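Local coordinates for protein extracellular sialidase/neuraminidase, putative (Aspergillus fumigatus, PDB 2XZI) that acts as a KDNase, a sialidase-family hydrolase that probably releases terminal deaminated sialic acid (KDN) from glycoconjugates, at residues A[12-23]-A[326-334]. Numbering follows the deposited sequence.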
loop_
_atom_site.group_PDB
_atom_site.type_symbol
_atom_site.label_atom_id
_atom_site.label_comp_id
_atom_site.label_asym_id
_atom_site.label_seq_id
_atom_site.Cartn_x
_atom_site.Cartn_y
_atom_site.Cartn_z
ATOM N N HIS A 12 8.495 14.266 -14.178
ATOM C CA HIS A 12 7.406 13.324 -13.924
ATOM C C HIS A 12 7.184 12.459 -15.140
ATOM O O HIS A 12 7.320 12.903 -16.285
ATOM C CB HIS A 12 6.100 14.068 -13.601
ATOM C CG HIS A 12 5.482 14.725 -14.795
ATOM N ND1 HIS A 12 4.550 14.088 -15.589
ATOM C CD2 HIS A 12 5.663 15.953 -15.337
ATOM C CE1 HIS A 12 4.189 14.893 -16.570
ATOM N NE2 HIS A 12 4.843 16.031 -16.438
ATOM N N ASP A 13 6.820 11.213 -14.887
ATOM C CA ASP A 13 6.273 10.351 -15.935
ATOM C C ASP A 13 5.305 9.378 -15.280
ATOM O O ASP A 13 5.386 9.113 -14.076
ATOM C CB ASP A 13 7.371 9.626 -16.727
ATOM C CG ASP A 13 6.987 9.368 -18.204
ATOM O OD1 ASP A 13 5.794 9.387 -18.575
ATOM O OD2 ASP A 13 7.912 9.131 -19.014
ATOM N N GLU A 14 4.385 8.860 -16.074
ATOM C CA GLU A 14 3.298 8.088 -15.528
ATOM C C GLU A 14 2.705 7.204 -16.600
ATOM O O GLU A 14 2.620 7.589 -17.774
ATOM C CB GLU A 14 2.248 9.027 -14.930
ATOM C CG GLU A 14 1.737 10.120 -15.876
ATOM C CD GLU A 14 2.655 11.332 -16.010
ATOM O OE1 GLU A 14 3.365 11.691 -15.045
ATOM O OE2 GLU A 14 2.661 11.935 -17.099
ATOM N N PHE A 15 2.300 6.006 -16.203
ATOM C CA PHE A 15 1.652 5.059 -17.106
ATOM C C PHE A 15 0.959 3.954 -16.318
ATOM O O PHE A 15 1.342 3.676 -15.184
ATOM C CB PHE A 15 2.642 4.485 -18.152
ATOM C CG PHE A 15 3.910 3.909 -17.576
ATOM C CD1 PHE A 15 3.994 2.562 -17.211
ATOM C CD2 PHE A 15 5.039 4.702 -17.459
ATOM C CE1 PHE A 15 5.192 2.035 -16.702
ATOM C CE2 PHE A 15 6.229 4.196 -16.941
ATOM C CZ PHE A 15 6.305 2.854 -16.553
ATOM N N PRO A 16 -0.055 3.305 -16.911
ATOM C CA PRO A 16 -0.662 2.152 -16.212
ATOM C C PRO A 16 0.339 1.004 -16.056
ATOM O O PRO A 16 1.075 0.670 -17.009
ATOM C CB PRO A 16 -1.825 1.743 -17.123
ATOM C CG PRO A 16 -2.020 2.925 -18.056
ATOM C CD PRO A 16 -0.697 3.569 -18.213
ATOM N N LEU A 17 0.380 0.424 -14.852
ATOM C CA LEU A 17 1.257 -0.715 -14.610
ATOM C C LEU A 17 0.488 -2.022 -14.416
ATOM O O LEU A 17 1.002 -3.112 -14.724
ATOM C CB LEU A 17 2.192 -0.444 -13.419
ATOM C CG LEU A 17 3.235 -1.517 -13.114
ATOM C CD1 LEU A 17 4.148 -1.708 -14.330
ATOM C CD2 LEU A 17 4.047 -1.179 -11.857
ATOM N N PHE A 18 -0.720 -1.930 -13.874
ATOM C CA PHE A 18 -1.587 -3.101 -13.755
ATOM C C PHE A 18 -2.842 -2.783 -14.549
ATOM O O PHE A 18 -3.627 -1.915 -14.174
ATOM C CB PHE A 18 -1.900 -3.419 -12.281
ATOM C CG PHE A 18 -0.693 -3.842 -11.478
ATOM C CD1 PHE A 18 0.123 -2.897 -10.866
ATOM C CD2 PHE A 18 -0.379 -5.185 -11.321
ATOM C CE1 PHE A 18 1.222 -3.286 -10.119
ATOM C CE2 PHE A 18 0.729 -5.601 -10.578
ATOM C CZ PHE A 18 1.536 -4.652 -9.964
ATOM N N ARG A 19 -2.970 -3.463 -15.689
ATOM C CA ARG A 19 -3.961 -3.168 -16.715
ATOM C C ARG A 19 -5.133 -4.127 -16.588
ATOM O O ARG A 19 -4.974 -5.335 -16.760
ATOM C CB ARG A 19 -3.311 -3.301 -18.094
ATOM C CG ARG A 19 -2.153 -2.316 -18.298
ATOM C CD ARG A 19 -1.447 -2.507 -19.648
ATOM N NE ARG A 19 -2.311 -2.096 -20.759
ATOM C CZ ARG A 19 -2.390 -0.865 -21.261
ATOM N NH1 ARG A 19 -1.632 0.116 -20.775
ATOM N NH2 ARG A 19 -3.241 -0.608 -22.250
ATOM N N SER A 20 -6.297 -3.564 -16.289
ATOM C CA SER A 20 -7.525 -4.346 -16.072
ATOM C C SER A 20 -8.013 -5.043 -17.352
ATOM O O SER A 20 -7.567 -4.716 -18.463
ATOM C CB SER A 20 -8.621 -3.449 -15.476
ATOM O OG SER A 20 -8.625 -2.169 -16.088
ATOM N N ALA A 21 -8.930 -5.993 -17.188
ATOM C CA ALA A 21 -9.366 -6.858 -18.300
ATOM C C ALA A 21 -9.978 -6.118 -19.506
ATOM O O ALA A 21 -9.998 -6.659 -20.614
ATOM C CB ALA A 21 -10.313 -7.953 -17.784
ATOM N N ASN A 22 -10.470 -4.899 -19.294
ATOM C CA ASN A 22 -11.091 -4.076 -20.346
ATOM C C ASN A 22 -10.093 -3.332 -21.226
ATOM O O ASN A 22 -10.465 -2.780 -22.283
ATOM C CB ASN A 22 -12.040 -3.049 -19.725
ATOM C CG ASN A 22 -11.322 -2.074 -18.790
ATOM O OD1 ASN A 22 -10.450 -2.479 -18.015
ATOM N ND2 ASN A 22 -11.682 -0.800 -18.862
ATOM N N MET A 23 -8.841 -3.264 -20.783
ATOM C CA MET A 23 -7.830 -2.455 -21.477
ATOM C C MET A 23 -7.138 -3.270 -22.560
ATOM O O MET A 23 -7.161 -4.498 -22.522
ATOM C CB MET A 23 -6.784 -1.944 -20.479
ATOM C CG MET A 23 -7.328 -0.932 -19.477
ATOM S SD MET A 23 -6.123 -0.435 -18.227
ATOM C CE MET A 23 -5.076 0.673 -19.168
ATOM N N ASP A 326 -2.352 17.169 -12.090
ATOM C CA ASP A 326 -1.479 18.079 -12.853
ATOM C C ASP A 326 -0.630 17.327 -13.882
ATOM O O ASP A 326 -0.116 17.926 -14.834
ATOM C CB ASP A 326 -0.525 18.848 -11.932
ATOM C CG ASP A 326 -1.216 19.876 -11.053
ATOM O OD1 ASP A 326 -2.450 20.023 -11.119
ATOM O OD2 ASP A 326 -0.479 20.541 -10.287
ATOM N N ALA A 327 -0.460 16.020 -13.667
ATOM C CA ALA A 327 0.242 15.139 -14.591
ATOM C C ALA A 327 -0.695 13.951 -14.876
ATOM O O ALA A 327 -0.390 12.810 -14.539
ATOM C CB ALA A 327 1.558 14.661 -13.970
ATOM N N LYS A 328 -1.837 14.229 -15.506
ATOM C CA LYS A 328 -2.880 13.218 -15.694
ATOM C C LYS A 328 -2.459 12.109 -16.661
ATOM O O LYS A 328 -1.703 12.336 -17.624
ATOM C CB LYS A 328 -4.203 13.859 -16.160
ATOM C CG LYS A 328 -5.440 12.996 -15.918
ATOM C CD LYS A 328 -6.691 13.557 -16.619
ATOM C CE LYS A 328 -7.921 12.675 -16.383
ATOM N NZ LYS A 328 -8.497 12.812 -15.011
ATOM N N VAL A 329 -2.945 10.907 -16.368
ATOM C CA VAL A 329 -2.839 9.744 -17.242
ATOM C C VAL A 329 -4.143 9.618 -18.025
ATOM O O VAL A 329 -5.236 9.789 -17.473
ATOM C CB VAL A 329 -2.606 8.439 -16.430
ATOM C CG1 VAL A 329 -2.629 7.206 -17.325
ATOM C CG2 VAL A 329 -1.306 8.507 -15.679
ATOM N N SER A 330 -4.010 9.305 -19.315
ATOM C CA SER A 330 -5.157 9.098 -20.186
ATOM C C SER A 330 -5.310 7.614 -20.511
ATOM O O SER A 330 -4.314 6.897 -20.671
ATOM C CB SER A 330 -4.994 9.923 -21.465
ATOM O OG SER A 330 -4.917 11.302 -21.159
ATOM N N GLY A 331 -6.564 7.167 -20.580
ATOM C CA GLY A 331 -6.905 5.814 -21.026
ATOM C C GLY A 331 -6.908 4.742 -19.952
ATOM O O GLY A 331 -7.018 3.546 -20.258
ATOM N N ALA A 332 -6.783 5.159 -18.692
ATOM C CA ALA A 332 -6.708 4.220 -17.581
ATOM C C ALA A 332 -7.754 4.523 -16.512
ATOM O O ALA A 332 -7.624 4.103 -15.363
ATOM C CB ALA A 332 -5.310 4.216 -16.989
ATOM N N GLY A 333 -8.804 5.233 -16.906
ATOM C CA GLY A 333 -9.919 5.515 -16.027
ATOM C C GLY A 333 -9.675 6.745 -15.189
ATOM O O GLY A 333 -8.771 7.535 -15.470
ATOM N N HIS A 334 -10.498 6.898 -14.159
ATOM C CA HIS A 334 -10.402 8.029 -13.255
ATOM C C HIS A 334 -9.453 7.696 -12.118
ATOM O O HIS A 334 -9.769 6.841 -11.294
ATOM C CB HIS A 334 -11.787 8.361 -12.687
ATOM C CG HIS A 334 -12.800 8.703 -13.733
ATOM N ND1 HIS A 334 -12.767 9.889 -14.434
ATOM C CD2 HIS A 334 -13.881 8.025 -14.186
ATOM C CE1 HIS A 334 -13.777 9.922 -15.287
ATOM N NE2 HIS A 334 -14.471 8.804 -15.156
HETATM O O HOH W 1 0.903 13.763 -17.828
#
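One face of the H12 imidazole carries the methyl of A327, a CH-pi contact with CB 3.9 Å from the ring centroid and 30° off its normal; W379 of helix 377-381 meets the same ring with its plane turned by about 50° and also touches A327. At the edge of the imidazole, nearly in its plane, lies the E14 carboxylate: H12 ND1 donates to E14 OE1 over 2.7 Å in an almost straight bond, received on the syn lone pair. E14 reaches back to H12 because its CG sits between the backbone N and the carbonyl carbon (chi1 53°) and the chain bends again at chi2. This bent chain slides past V329 in the opposite direction, E14 CG lying 3.4 Å from V329 CG2. A bridging water donates both to E14 OE2, at 2.6 Å, and to the carbonyl O of K328. Farther along, the P16 ring sets its CG 3.7 Å from A332 CB, while M23 CE approaches the G331 carbonyl O and, within its own segment, lies 3.6 Å above the centre of one face of the R19 guanidinium. The strand 12-18 is an outer strand of a four-stranded antiparallel blade of the sialidase beta-propeller, and the loop 326-334 leads into the opposite outer strand, 334-343. Strand 368-375, next to 12-18 in the sheet, serves both segments: it pairs with strand 12-18 through backbone hydrogen bonds, its I371 touches V329 and A332, and R373 hydrogen-bonds the A327 carbonyl O. No direct hydrogen bond joins the two segments; apolar packing, one CH-pi contact and a bridging water link them, while the histidine and a weak, long ion pair to R373 probably help keep the E14 carboxylate ionised.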